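Local coordinates for protein 2-keto acid:ferredoxin oxidoreductase subunit alpha (Pyrococcus furiosus, PDB 1YD7) that probably takes part, as one subunit of a four-subunit enzyme, in the coenzyme A-dependent oxidation of 2-oxoglutarate to succinyl-CoA, with ferredoxin as electron acceptor, at residues A170-E175 and E205-K210; A83-A88 and T112-V117; S151-S156 and T179-L184. One frame throughout, in Å; residues are numbered along the deposited sequence.

Contact 1 of 3, residues A170-E175 and E205-K210; sequences AFNLSE and EIINRK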
ATOM      1  N   ALA A 170      -1.261  -6.198   5.736  1.00 26.96           N
ATOM      2  CA  ALA A 170      -2.158  -5.062   5.876  1.00 24.62           C
ATOM      3  C   ALA A 170      -3.392  -5.196   4.971  1.00 25.63           C
ATOM      4  O   ALA A 170      -4.472  -4.841   5.387  1.00 25.44           O
ATOM      5  CB  ALA A 170      -1.452  -3.767   5.593  1.00 25.89           C
ATOM      6  N   PHE A 171      -3.212  -5.675   3.741  1.00 25.27           N
ATOM      7  CA  PHE A 171      -4.341  -5.923   2.858  1.00 31.02           C
ATOM      8  C   PHE A 171      -5.200  -7.046   3.450  1.00 29.87           C
ATOM      9  O   PHE A 171      -6.426  -6.893   3.541  1.00 29.13           O
ATOM     10  CB  PHE A 171      -3.906  -6.238   1.418  1.00 28.82           C
ATOM     11  CG  PHE A 171      -3.555  -5.023   0.629  1.00 29.17           C
ATOM     12  CD1 PHE A 171      -2.223  -4.636   0.462  1.00 28.88           C
ATOM     13  CD2 PHE A 171      -4.546  -4.243   0.085  1.00 29.85           C
ATOM     14  CE1 PHE A 171      -1.897  -3.484  -0.209  1.00 29.96           C
ATOM     15  CE2 PHE A 171      -4.229  -3.098  -0.621  1.00 32.95           C
ATOM     16  CZ  PHE A 171      -2.888  -2.713  -0.773  1.00 30.71           C
ATOM     17  N   ASN A 172      -4.567  -8.135   3.887  1.00 27.47           N
ATOM     18  CA  ASN A 172      -5.312  -9.242   4.499  1.00 29.51           C
ATOM     19  C   ASN A 172      -6.115  -8.812   5.700  1.00 29.59           C
ATOM     20  O   ASN A 172      -7.252  -9.226   5.812  1.00 30.06           O
ATOM     21  CB  ASN A 172      -4.436 -10.435   4.857  1.00 30.42           C
ATOM     22  CG  ASN A 172      -4.002 -11.169   3.661  1.00 32.55           C
ATOM     23  OD1 ASN A 172      -4.558 -10.946   2.602  1.00 32.39           O
ATOM     24  ND2 ASN A 172      -2.985 -12.043   3.794  1.00 31.03           N
ATOM     25  N   LEU A 173      -5.569  -7.938   6.544  1.00 29.75           N
ATOM     26  CA  LEU A 173      -6.312  -7.452   7.726  1.00 29.53           C
ATOM     27  C   LEU A 173      -7.459  -6.522   7.351  1.00 28.85           C
ATOM     28  O   LEU A 173      -8.477  -6.535   8.029  1.00 25.14           O
ATOM     29  CB  LEU A 173      -5.399  -6.727   8.756  1.00 26.95           C
ATOM     30  CG  LEU A 173      -4.303  -7.607   9.407  1.00 32.13           C
ATOM     31  CD1 LEU A 173      -3.237  -6.741  10.115  1.00 32.92           C
ATOM     32  CD2 LEU A 173      -4.886  -8.661  10.368  1.00 32.42           C
ATOM     33  N   SER A 174      -7.268  -5.651   6.353  1.00 25.89           N
ATOM     34  CA  SER A 174      -8.318  -4.683   6.011  1.00 28.94           C
ATOM     35  C   SER A 174      -9.501  -5.455   5.391  1.00 25.01           C
ATOM     36  O   SER A 174     -10.623  -5.162   5.675  1.00 28.25           O
ATOM     37  CB  SER A 174      -7.837  -3.548   5.083  1.00 24.82           C
ATOM     38  OG  SER A 174      -7.527  -4.026   3.801  1.00 26.99           O
ATOM     39  N   GLU A 175      -9.219  -6.458   4.591  1.00 26.64           N
ATOM     40  CA  GLU A 175     -10.263  -7.332   4.073  1.00 29.61           C
ATOM     41  C   GLU A 175     -10.944  -8.198   5.154  1.00 32.10           C
ATOM     42  O   GLU A 175     -12.177  -8.197   5.239  1.00 34.98           O
ATOM     43  CB  GLU A 175      -9.721  -8.211   2.969  1.00 27.75           C
ATOM     44  CG  GLU A 175      -9.139  -7.445   1.785  1.00 30.52           C
ATOM     45  CD  GLU A 175     -10.188  -6.792   0.913  1.00 31.91           C
ATOM     46  OE1 GLU A 175     -11.204  -7.440   0.691  1.00 35.31           O
ATOM     47  OE2 GLU A 175     -10.009  -5.636   0.465  1.00 31.12           O
ATOM     48  N   GLU A 205      -0.962 -16.406   0.781  1.00 43.80           N
ATOM     49  CA  GLU A 205      -2.308 -16.423   1.332  1.00 48.01           C
ATOM     50  C   GLU A 205      -2.923 -15.025   1.269  1.00 43.81           C
ATOM     51  O   GLU A 205      -2.489 -14.117   1.978  1.00 43.78           O
ATOM     52  CB  GLU A 205      -2.294 -16.928   2.792  1.00 52.40           C
ATOM     53  CG  GLU A 205      -3.630 -17.573   3.283  1.00 58.32           C
ATOM     54  CD  GLU A 205      -4.318 -16.862   4.474  1.00 61.36           C
ATOM     55  OE1 GLU A 205      -3.749 -15.914   5.067  1.00 64.15           O
ATOM     56  OE2 GLU A 205      -5.450 -17.274   4.828  1.00 62.88           O
ATOM     57  N   ILE A 206      -3.936 -14.872   0.414  1.00 40.04           N
ATOM     58  CA  ILE A 206      -4.723 -13.642   0.318  1.00 41.02           C
ATOM     59  C   ILE A 206      -6.129 -13.842   0.899  1.00 40.02           C
ATOM     60  O   ILE A 206      -6.823 -14.770   0.522  1.00 40.80           O
ATOM     61  CB  ILE A 206      -4.836 -13.167  -1.152  1.00 41.20           C
ATOM     62  CG1 ILE A 206      -3.448 -12.946  -1.779  1.00 39.11           C
ATOM     63  CG2 ILE A 206      -5.648 -11.899  -1.248  1.00 43.87           C
ATOM     64  CD1 ILE A 206      -2.549 -12.070  -0.977  1.00 39.10           C
ATOM     65  N   ILE A 207      -6.527 -12.981   1.834  1.00 38.66           N
ATOM     66  CA  ILE A 207      -7.913 -12.912   2.290  1.00 38.15           C
ATOM     67  C   ILE A 207      -8.679 -11.821   1.517  1.00 41.21           C
ATOM     68  O   ILE A 207      -8.194 -10.695   1.370  1.00 42.14           O
ATOM     69  CB  ILE A 207      -8.008 -12.575   3.785  1.00 37.64           C
ATOM     70  CG1 ILE A 207      -7.238 -13.587   4.631  1.00 37.83           C
ATOM     71  CG2 ILE A 207      -9.493 -12.535   4.246  1.00 37.90           C
ATOM     72  CD1 ILE A 207      -7.242 -13.246   6.116  1.00 37.65           C
ATOM     73  N   ASN A 208      -9.878 -12.158   1.043  1.00 42.90           N
ATOM     74  CA  ASN A 208     -10.778 -11.194   0.395  1.00 44.61           C
ATOM     75  C   ASN A 208     -12.030 -10.926   1.239  1.00 42.05           C
ATOM     76  O   ASN A 208     -12.492 -11.798   1.962  1.00 39.43           O
ATOM     77  CB  ASN A 208     -11.117 -11.675  -1.002  1.00 47.56           C
ATOM     78  CG  ASN A 208      -9.908 -11.646  -1.919  1.00 50.83           C
ATOM     79  OD1 ASN A 208      -9.227 -10.614  -2.037  1.00 52.01           O
ATOM     80  ND2 ASN A 208      -9.619 -12.779  -2.562  1.00 51.10           N
ATOM     81  N   ARG A 209     -12.524  -9.693   1.204  1.00 41.19           N
ATOM     82  CA  ARG A 209     -13.661  -9.281   2.063  1.00 42.38           C
ATOM     83  C   ARG A 209     -14.903 -10.183   1.871  1.00 42.01           C
ATOM     84  O   ARG A 209     -15.176 -10.679   0.759  1.00 42.72           O
ATOM     85  CB  ARG A 209     -14.064  -7.832   1.777  1.00 40.48           C
ATOM     86  CG  ARG A 209     -14.606  -7.651   0.318  1.00 38.41           C
ATOM     87  CD  ARG A 209     -14.713  -6.176  -0.032  1.00 37.43           C
ATOM     88  NE  ARG A 209     -13.389  -5.601  -0.270  1.00 37.03           N
ATOM     89  CZ  ARG A 209     -13.163  -4.398  -0.770  1.00 33.76           C
ATOM     90  NH1 ARG A 209     -14.175  -3.617  -1.118  1.00 33.21           N
ATOM     91  NH2 ARG A 209     -11.910  -3.984  -0.949  1.00 28.89           N
ATOM     92  N   LYS A 210     -15.651 -10.375   2.954  1.00 45.01           N
ATOM     93  CA  LYS A 210     -16.873 -11.187   2.918  1.00 51.50           C
ATOM     94  C   LYS A 210     -17.958 -10.445   2.152  1.00 53.71           C
ATOM     95  O   LYS A 210     -18.295  -9.319   2.515  1.00 59.92           O
ATOM     96  CB  LYS A 210     -17.355 -11.505   4.337  1.00 51.16           C
TER
HETATM   97  O   HOH W   1      -5.970  -8.862   0.955  1.00 35.95           O

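Contact 2 of 3, residues A83-A88 and T112-V117; sequences ASWAGA and TETPVV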
ATOM      1  N   ALA A  83     -13.559   4.047  -4.321  1.00 24.34           N
ATOM      2  CA  ALA A  83     -13.120   2.875  -5.058  1.00 22.51           C
ATOM      3  C   ALA A  83     -13.364   1.605  -4.288  1.00 20.86           C
ATOM      4  O   ALA A  83     -13.790   0.616  -4.869  1.00 21.51           O
ATOM      5  CB  ALA A  83     -11.609   2.998  -5.407  1.00 25.00           C
ATOM      6  N   SER A  84     -13.025   1.599  -2.988  1.00 24.96           N
ATOM      7  CA  SER A  84     -13.248   0.405  -2.142  1.00 27.79           C
ATOM      8  C   SER A  84     -14.734   0.009  -2.064  1.00 28.00           C
ATOM      9  O   SER A  84     -15.113  -1.153  -2.241  1.00 23.87           O
ATOM     10  CB  SER A  84     -12.749   0.630  -0.703  1.00 27.84           C
ATOM     11  OG  SER A  84     -13.029  -0.524   0.078  1.00 23.20           O
ATOM     12  N   TRP A  85     -15.577   0.977  -1.783  1.00 29.98           N
ATOM     13  CA  TRP A  85     -17.026   0.695  -1.756  1.00 32.64           C
ATOM     14  C   TRP A  85     -17.535   0.213  -3.094  1.00 32.15           C
ATOM     15  O   TRP A  85     -18.446  -0.609  -3.174  1.00 31.53           O
ATOM     16  CB  TRP A  85     -17.776   1.924  -1.322  1.00 36.33           C
ATOM     17  CG  TRP A  85     -17.687   2.127   0.133  1.00 36.91           C
ATOM     18  CD1 TRP A  85     -17.010   3.100   0.777  1.00 38.19           C
ATOM     19  CD2 TRP A  85     -18.328   1.339   1.143  1.00 39.27           C
ATOM     20  NE1 TRP A  85     -17.185   2.978   2.132  1.00 38.95           N
ATOM     21  CE2 TRP A  85     -17.993   1.901   2.381  1.00 39.27           C
ATOM     22  CE3 TRP A  85     -19.166   0.212   1.115  1.00 40.97           C
ATOM     23  CZ2 TRP A  85     -18.459   1.376   3.596  1.00 41.07           C
ATOM     24  CZ3 TRP A  85     -19.622  -0.316   2.321  1.00 39.36           C
ATOM     25  CH2 TRP A  85     -19.267   0.263   3.538  1.00 39.19           C
ATOM     26  N   ALA A  86     -16.897   0.683  -4.157  1.00 31.26           N
ATOM     27  CA  ALA A  86     -17.224   0.215  -5.473  1.00 30.10           C
ATOM     28  C   ALA A  86     -16.631  -1.163  -5.757  1.00 30.78           C
ATOM     29  O   ALA A  86     -16.854  -1.704  -6.829  1.00 29.18           O
ATOM     30  CB  ALA A  86     -16.771   1.259  -6.524  1.00 33.69           C
ATOM     31  N   GLY A  87     -15.895  -1.757  -4.807  1.00 31.67           N
ATOM     32  CA  GLY A  87     -15.440  -3.147  -4.951  1.00 29.93           C
ATOM     33  C   GLY A  87     -13.945  -3.384  -5.222  1.00 31.08           C
ATOM     34  O   GLY A  87     -13.533  -4.523  -5.393  1.00 28.97           O
ATOM     35  N   ALA A  88     -13.134  -2.329  -5.227  1.00 30.73           N
ATOM     36  CA  ALA A  88     -11.688  -2.432  -5.473  1.00 32.66           C
ATOM     37  C   ALA A  88     -10.889  -2.669  -4.179  1.00 29.66           C
ATOM     38  O   ALA A  88     -11.303  -2.244  -3.091  1.00 22.05           O
ATOM     39  CB  ALA A  88     -11.193  -1.115  -6.123  1.00 35.39           C
ATOM     40  N   THR A 112     -19.060   2.448   9.564  1.00 80.29           N
ATOM     41  CA  THR A 112     -18.612   2.520   8.140  1.00 71.42           C
ATOM     42  C   THR A 112     -17.936   1.241   7.585  1.00 67.45           C
ATOM     43  O   THR A 112     -18.385   0.713   6.562  1.00 67.34           O
ATOM     44  CB  THR A 112     -18.026   3.907   7.627  1.00 74.13           C
ATOM     45  OG1 THR A 112     -18.309   4.012   6.226  1.00 72.81           O
ATOM     46  CG2 THR A 112     -16.510   4.108   7.831  1.00 73.70           C
ATOM     47  N   GLU A 113     -16.918   0.710   8.262  1.00 58.25           N
ATOM     48  CA  GLU A 113     -16.284  -0.548   7.860  1.00 55.20           C
ATOM     49  C   GLU A 113     -15.823  -0.599   6.395  1.00 43.38           C
ATOM     50  O   GLU A 113     -16.183  -1.512   5.656  1.00 38.54           O
ATOM     51  CB  GLU A 113     -17.207  -1.748   8.138  1.00 55.40           C
ATOM     52  CG  GLU A 113     -17.665  -1.889   9.576  1.00 56.82           C
ATOM     53  CD  GLU A 113     -18.458  -3.165   9.812  0.50 56.45           C
ATOM     54  OE1 GLU A 113     -18.612  -3.973   8.872  0.50 57.74           O
ATOM     55  OE2 GLU A 113     -18.929  -3.359  10.947  0.50 56.95           O
ATOM     56  N   THR A 114     -15.013   0.368   5.982  1.00 38.86           N
ATOM     57  CA  THR A 114     -14.418   0.327   4.624  1.00 37.76           C
ATOM     58  C   THR A 114     -12.975  -0.250   4.599  1.00 33.51           C
ATOM     59  O   THR A 114     -12.067   0.323   5.217  1.00 32.40           O
ATOM     60  CB  THR A 114     -14.540   1.718   3.882  1.00 41.52           C
ATOM     61  OG1 THR A 114     -13.477   1.890   2.932  1.00 42.90           O
ATOM     62  CG2 THR A 114     -14.563   2.875   4.821  1.00 40.75           C
ATOM     63  N   PRO A 115     -12.769  -1.388   3.894  1.00 29.86           N
ATOM     64  CA  PRO A 115     -11.410  -1.892   3.691  1.00 30.75           C
ATOM     65  C   PRO A 115     -10.542  -0.970   2.819  1.00 31.89           C
ATOM     66  O   PRO A 115     -10.875  -0.707   1.652  1.00 29.07           O
ATOM     67  CB  PRO A 115     -11.610  -3.256   2.995  1.00 29.97           C
ATOM     68  CG  PRO A 115     -13.086  -3.508   2.946  1.00 29.86           C
ATOM     69  CD  PRO A 115     -13.784  -2.236   3.230  1.00 30.52           C
ATOM     70  N   VAL A 116      -9.448  -0.487   3.402  1.00 30.60           N
ATOM     71  CA  VAL A 116      -8.456   0.338   2.702  1.00 28.77           C
ATOM     72  C   VAL A 116      -7.099   0.269   3.415  1.00 27.04           C
ATOM     73  O   VAL A 116      -7.066   0.138   4.620  1.00 29.81           O
ATOM     74  CB  VAL A 116      -8.936   1.789   2.556  1.00 27.21           C
ATOM     75  CG1 VAL A 116      -9.207   2.456   3.918  1.00 29.91           C
ATOM     76  CG2 VAL A 116      -7.939   2.633   1.720  1.00 28.20           C
ATOM     77  N   VAL A 117      -6.001   0.323   2.655  1.00 29.16           N
ATOM     78  CA  VAL A 117      -4.614   0.437   3.204  1.00 27.98           C
ATOM     79  C   VAL A 117      -4.084   1.845   3.021  1.00 27.16           C
ATOM     80  O   VAL A 117      -4.094   2.376   1.918  1.00 25.00           O
ATOM     81  CB  VAL A 117      -3.694  -0.585   2.528  1.00 27.90           C
ATOM     82  CG1 VAL A 117      -2.240  -0.466   2.981  1.00 28.38           C
ATOM     83  CG2 VAL A 117      -4.217  -1.960   2.818  1.00 26.78           C
TER

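Contact 3 of 3, residues S151-S156 and T179-L184; sequences SLIVLS and TPVILL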
ATOM      1  N   SER A 151      -7.716   3.678  17.878  1.00 53.66           N
ATOM      2  CA  SER A 151      -7.905   2.223  17.828  1.00 52.52           C
ATOM      3  C   SER A 151      -7.937   1.772  16.372  1.00 47.28           C
ATOM      4  O   SER A 151      -8.897   1.160  15.898  1.00 48.45           O
ATOM      5  CB  SER A 151      -9.165   1.787  18.602  1.00 52.92           C
ATOM      6  OG  SER A 151      -8.952   1.903  20.006  1.00 55.35           O
ATOM      7  N   LEU A 152      -6.860   2.099  15.679  1.00 42.39           N
ATOM      8  CA  LEU A 152      -6.590   1.604  14.344  1.00 38.89           C
ATOM      9  C   LEU A 152      -5.586   0.467  14.407  1.00 34.87           C
ATOM     10  O   LEU A 152      -4.739   0.403  15.311  1.00 32.98           O
ATOM     11  CB  LEU A 152      -6.045   2.729  13.467  1.00 41.21           C
ATOM     12  CG  LEU A 152      -7.011   3.899  13.261  1.00 42.97           C
ATOM     13  CD1 LEU A 152      -6.286   5.145  12.840  1.00 44.66           C
ATOM     14  CD2 LEU A 152      -8.085   3.521  12.232  1.00 46.52           C
ATOM     15  N   ILE A 153      -5.713  -0.443  13.449  1.00 31.73           N
ATOM     16  CA  ILE A 153      -4.715  -1.454  13.212  1.00 34.01           C
ATOM     17  C   ILE A 153      -3.550  -0.759  12.469  1.00 36.83           C
ATOM     18  O   ILE A 153      -3.767  -0.058  11.480  1.00 33.29           O
ATOM     19  CB  ILE A 153      -5.262  -2.617  12.377  1.00 32.40           C
ATOM     20  CG1 ILE A 153      -6.468  -3.280  13.072  1.00 31.43           C
ATOM     21  CG2 ILE A 153      -4.164  -3.611  12.108  1.00 32.87           C
ATOM     22  CD1 ILE A 153      -7.271  -4.257  12.174  1.00 30.43           C
ATOM     23  N   VAL A 154      -2.334  -0.938  12.985  1.00 37.74           N
ATOM     24  CA  VAL A 154      -1.138  -0.277  12.466  1.00 37.84           C
ATOM     25  C   VAL A 154       0.013  -1.263  12.402  1.00 38.44           C
ATOM     26  O   VAL A 154       0.287  -1.930  13.380  1.00 42.05           O
ATOM     27  CB  VAL A 154      -0.721   0.902  13.353  1.00 38.14           C
ATOM     28  CG1 VAL A 154       0.503   1.640  12.743  1.00 40.47           C
ATOM     29  CG2 VAL A 154      -1.870   1.867  13.526  1.00 35.30           C
ATOM     30  N   LEU A 155       0.666  -1.370  11.246  1.00 39.14           N
ATOM     31  CA  LEU A 155       1.882  -2.163  11.084  1.00 34.86           C
ATOM     32  C   LEU A 155       3.023  -1.203  10.731  1.00 36.66           C
ATOM     33  O   LEU A 155       2.869  -0.303   9.879  1.00 30.61           O
ATOM     34  CB  LEU A 155       1.737  -3.195   9.967  1.00 37.42           C
ATOM     35  CG  LEU A 155       0.697  -4.320  10.104  1.00 39.88           C
ATOM     36  CD1 LEU A 155      -0.647  -3.829   9.690  1.00 40.20           C
ATOM     37  CD2 LEU A 155       1.066  -5.530   9.256  1.00 40.06           C
ATOM     38  N   SER A 156       4.170  -1.419  11.374  1.00 36.14           N
ATOM     39  CA  SER A 156       5.355  -0.549  11.264  1.00 38.61           C
ATOM     40  C   SER A 156       6.589  -1.369  10.894  1.00 36.94           C
ATOM     41  O   SER A 156       7.262  -1.861  11.796  1.00 32.31           O
ATOM     42  CB  SER A 156       5.626   0.124  12.601  1.00 39.60           C
ATOM     43  OG  SER A 156       4.828   1.271  12.757  1.00 44.53           O
ATOM     44  N   THR A 179     -11.909  -2.871   7.275  1.00 32.91           N
ATOM     45  CA  THR A 179     -11.507  -1.713   8.043  1.00 28.05           C
ATOM     46  C   THR A 179     -10.229  -1.091   7.471  1.00 25.81           C
ATOM     47  O   THR A 179      -9.479  -1.756   6.771  1.00 25.04           O
ATOM     48  CB  THR A 179     -11.357  -2.148   9.524  1.00 24.02           C
ATOM     49  OG1 THR A 179     -11.426  -1.006  10.374  1.00 26.90           O
ATOM     50  CG2 THR A 179     -10.032  -2.889   9.758  1.00 24.14           C
ATOM     51  N   PRO A 180      -9.991   0.192   7.753  1.00 27.44           N
ATOM     52  CA  PRO A 180      -8.709   0.789   7.379  1.00 28.79           C
ATOM     53  C   PRO A 180      -7.520   0.167   8.147  1.00 30.65           C
ATOM     54  O   PRO A 180      -7.626  -0.078   9.357  1.00 32.36           O
ATOM     55  CB  PRO A 180      -8.863   2.252   7.766  1.00 28.60           C
ATOM     56  CG  PRO A 180     -10.304   2.466   8.122  1.00 29.71           C
ATOM     57  CD  PRO A 180     -10.894   1.148   8.419  1.00 30.08           C
ATOM     58  N   VAL A 181      -6.433  -0.136   7.437  1.00 30.54           N
ATOM     59  CA  VAL A 181      -5.174  -0.544   8.068  1.00 31.02           C
ATOM     60  C   VAL A 181      -4.038   0.398   7.653  1.00 33.34           C
ATOM     61  O   VAL A 181      -3.894   0.749   6.482  1.00 27.56           O
ATOM     62  CB  VAL A 181      -4.844  -2.002   7.774  1.00 29.22           C
ATOM     63  CG1 VAL A 181      -3.550  -2.439   8.479  1.00 29.48           C
ATOM     64  CG2 VAL A 181      -5.985  -2.890   8.221  1.00 29.84           C
ATOM     65  N   ILE A 182      -3.265   0.835   8.645  1.00 35.07           N
ATOM     66  CA  ILE A 182      -2.203   1.804   8.454  1.00 35.05           C
ATOM     67  C   ILE A 182      -0.869   1.083   8.342  1.00 33.91           C
ATOM     68  O   ILE A 182      -0.504   0.338   9.236  1.00 31.58           O
ATOM     69  CB  ILE A 182      -2.141   2.798   9.641  1.00 36.33           C
ATOM     70  CG1 ILE A 182      -3.529   3.341   9.946  1.00 37.82           C
ATOM     71  CG2 ILE A 182      -1.136   3.968   9.371  1.00 34.14           C
ATOM     72  CD1 ILE A 182      -4.164   4.053   8.827  1.00 37.75           C
ATOM     73  N   LEU A 183      -0.162   1.284   7.229  1.00 37.82           N
ATOM     74  CA  LEU A 183       1.244   0.847   7.117  1.00 37.21           C
ATOM     75  C   LEU A 183       2.081   2.097   7.388  1.00 35.24           C
ATOM     76  O   LEU A 183       2.048   3.041   6.622  1.00 33.02           O
ATOM     77  CB  LEU A 183       1.577   0.219   5.763  1.00 37.70           C
ATOM     78  CG  LEU A 183       2.934  -0.507   5.719  1.00 39.08           C
ATOM     79  CD1 LEU A 183       2.861  -1.937   6.223  1.00 36.86           C
ATOM     80  CD2 LEU A 183       3.477  -0.495   4.305  1.00 41.96           C
ATOM     81  N   LEU A 184       2.738   2.113   8.542  1.00 37.04           N
ATOM     82  CA  LEU A 184       3.466   3.270   9.021  1.00 40.40           C
ATOM     83  C   LEU A 184       4.943   3.030   8.713  1.00 41.72           C
ATOM     84  O   LEU A 184       5.541   2.102   9.253  1.00 39.97           O
ATOM     85  CB  LEU A 184       3.232   3.451  10.518  1.00 41.15           C
ATOM     86  CG  LEU A 184       4.012   4.565  11.225  1.00 44.71           C
ATOM     87  CD1 LEU A 184       3.752   5.921  10.593  1.00 48.89           C
ATOM     88  CD2 LEU A 184       3.658   4.594  12.703  1.00 45.31           C
TER
HETATM   89  O   HOH W   2      -8.159  -0.231  12.047  1.00 25.61           O

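Contact 1 of 3, residues A170-E175 and E205-K210
Glu175 and Arg209 meet through a two-pronged salt bridge. The guanidinium comes in side-on: NE reaches Glu175 OE1 at 3.0 Å, and NH2 reaches Glu175 OE2 at 2.9 Å on the syn lone pair. The two flat groups are nearly coplanar, their planes only 25° apart, in keeping with a pairing in which NE and NH2 each take one carboxylate oxygen. OE1 of Glu175 is gripped a second time, on its anti lone pair, by the backbone N of Arg209 at 2.7 Å. Arg209 is bent at chi3 (74°), which turns NE toward the carboxylate. The guanidinium is fixed further by two carbonyls, since NH2 also donates to Ala88 O and NH1 to Ser84 O.

One helical turn earlier, the amide of Asn172 bonds to the backbone of segment 205-210. Its ND2 donates to Glu205 O at 2.8 Å, while its OD1 accepts from Ile207 N at 2.9 Å in a nearly straight bond (166°), the donor standing well above the carbonyl plane. A water then donates both to Asn172 OD1 and to Ile207 O, 2.9 Å from the latter, and so ties the amide to the same residue twice. Ile207 points toward the helix and lays CG1 and CD1 against the Asn172 side chain, whereas the methylenes of Glu175 rest on Ile207 O.

Behind these groups, the ring of Phe171 leads away from the segment, against helix 25-36 and Val117 of strand 116-121. The result is an extended segment tied by side-chain-to-backbone bonds across the outer surface of a helix in an alpha/beta domain of the thiamine diphosphate-binding family.

Contact 2 of 3, residues A83-A88 and T112-V117
Ser84 and Pro115 bring the two backbones to 6.5 Å between CA atoms, where the last turn of helix 73-85 passes the loop leading into strand 116-121. OG of Ser84 donates to Pro115 O at 2.7 Å. With OG anti to the backbone N (chi1 178°), the hydroxyl reaches across to the carbonyl, which it meets with a C=O...OG angle of 142°. The proline ring lies close by, its CD 3.7 Å from Ser84 OG. The CB of Thr114 also points toward the helix, but its OG1 is buried here without a hydrogen-bonding partner, 3.8 Å from Ser84 OG.

Helix 73-85 ends in a Schellman motif: Ala88 N bonds back to Ala83 O and Gly87 N to Ser84 O, with Gly87 at a positive phi of 108°. This turn leads into strand 90-95. The contact itself joins the C-terminal end of the helix to the lead-in of strand 116-121, the neighbour of 90-95 in a parallel sheet with strand order 2-1-3-4-6-5, as in the thiamine diphosphate-binding fold.

Farther out, the indole of Trp85 extends alongside residues 112-114. The six-membered part of the ring presents its edge to Thr112 O, which lies near the ring plane. The 3.0 Å between Trp85 CZ2 and Thr112 O is doubtful, because Thr112, which follows a cis peptide bond, is poorly ordered. On the five-membered ring, Trp85 NE1 comes within 3.4 Å of Thr114 CB, the two side chains crossing at about a right angle.

Contact 3 of 3, residues S151-S156 and T179-L184
Val154 pairs with Ile182 and Leu155 with Leu183 in parallel register, joining the two strands of a beta-alpha-beta unit whose connecting helix is 160-177. Strand 153-155 is the outermost on this side of the chain's parallel sheet, and strand 180-185 also bonds to 116-121.

Three backbone hydrogen bonds stitch the pair: Ile182 N to Ile153 O at 3.0 Å, Leu155 N to Ile182 O at 2.9 Å, and Leu184 N to Leu155 O at 2.8 Å. CA-H...O contacts reinforce them, among them Val154 CA to Ile182 O. Before the first of these bonds, a water bridges the strands, accepting from Ile153 N and donating to Pro180 O at 2.7 Å.

Apolar side chains complete the contact. Ile153, Leu155, Val181 and Leu183 share the face that helix 160-177 packs on, with Phe166 against both leucines. On the opposite face, Val154 sets CG2 against Ile182 CB at 4.0 Å. Two further apolar pairs are Val154 CG1 with Leu184 CB and Leu152 CB with Ile182 CG1.

On the helix side the fit is tight: chi2 of 83° turns CD1 of Leu155 to 3.4 Å from Val181 CG1, closer than usual for two methyls.

Overall arrangement
All three contacts belong to one alpha/beta domain, within the range assigned to the thiamine diphosphate-binding family. Contacts 1 and 2 have centres about 11 Å apart, contacts 1 and 3 about 13 Å, and contacts 2 and 3 about 15 Å. Contact 2 closes first along the chain; contacts 3 and 1 follow with alternating segments, because helix 160-177, which carries 170-175, connects the two strands of contact 3. Strands 116-121 and 180-185 are sheet neighbours, so Val116 O to Val181 N links contact 2 with contact 3. Arg209 joins contact 1 to the helix end of contact 2, which ties the last modelled residues back onto the domain.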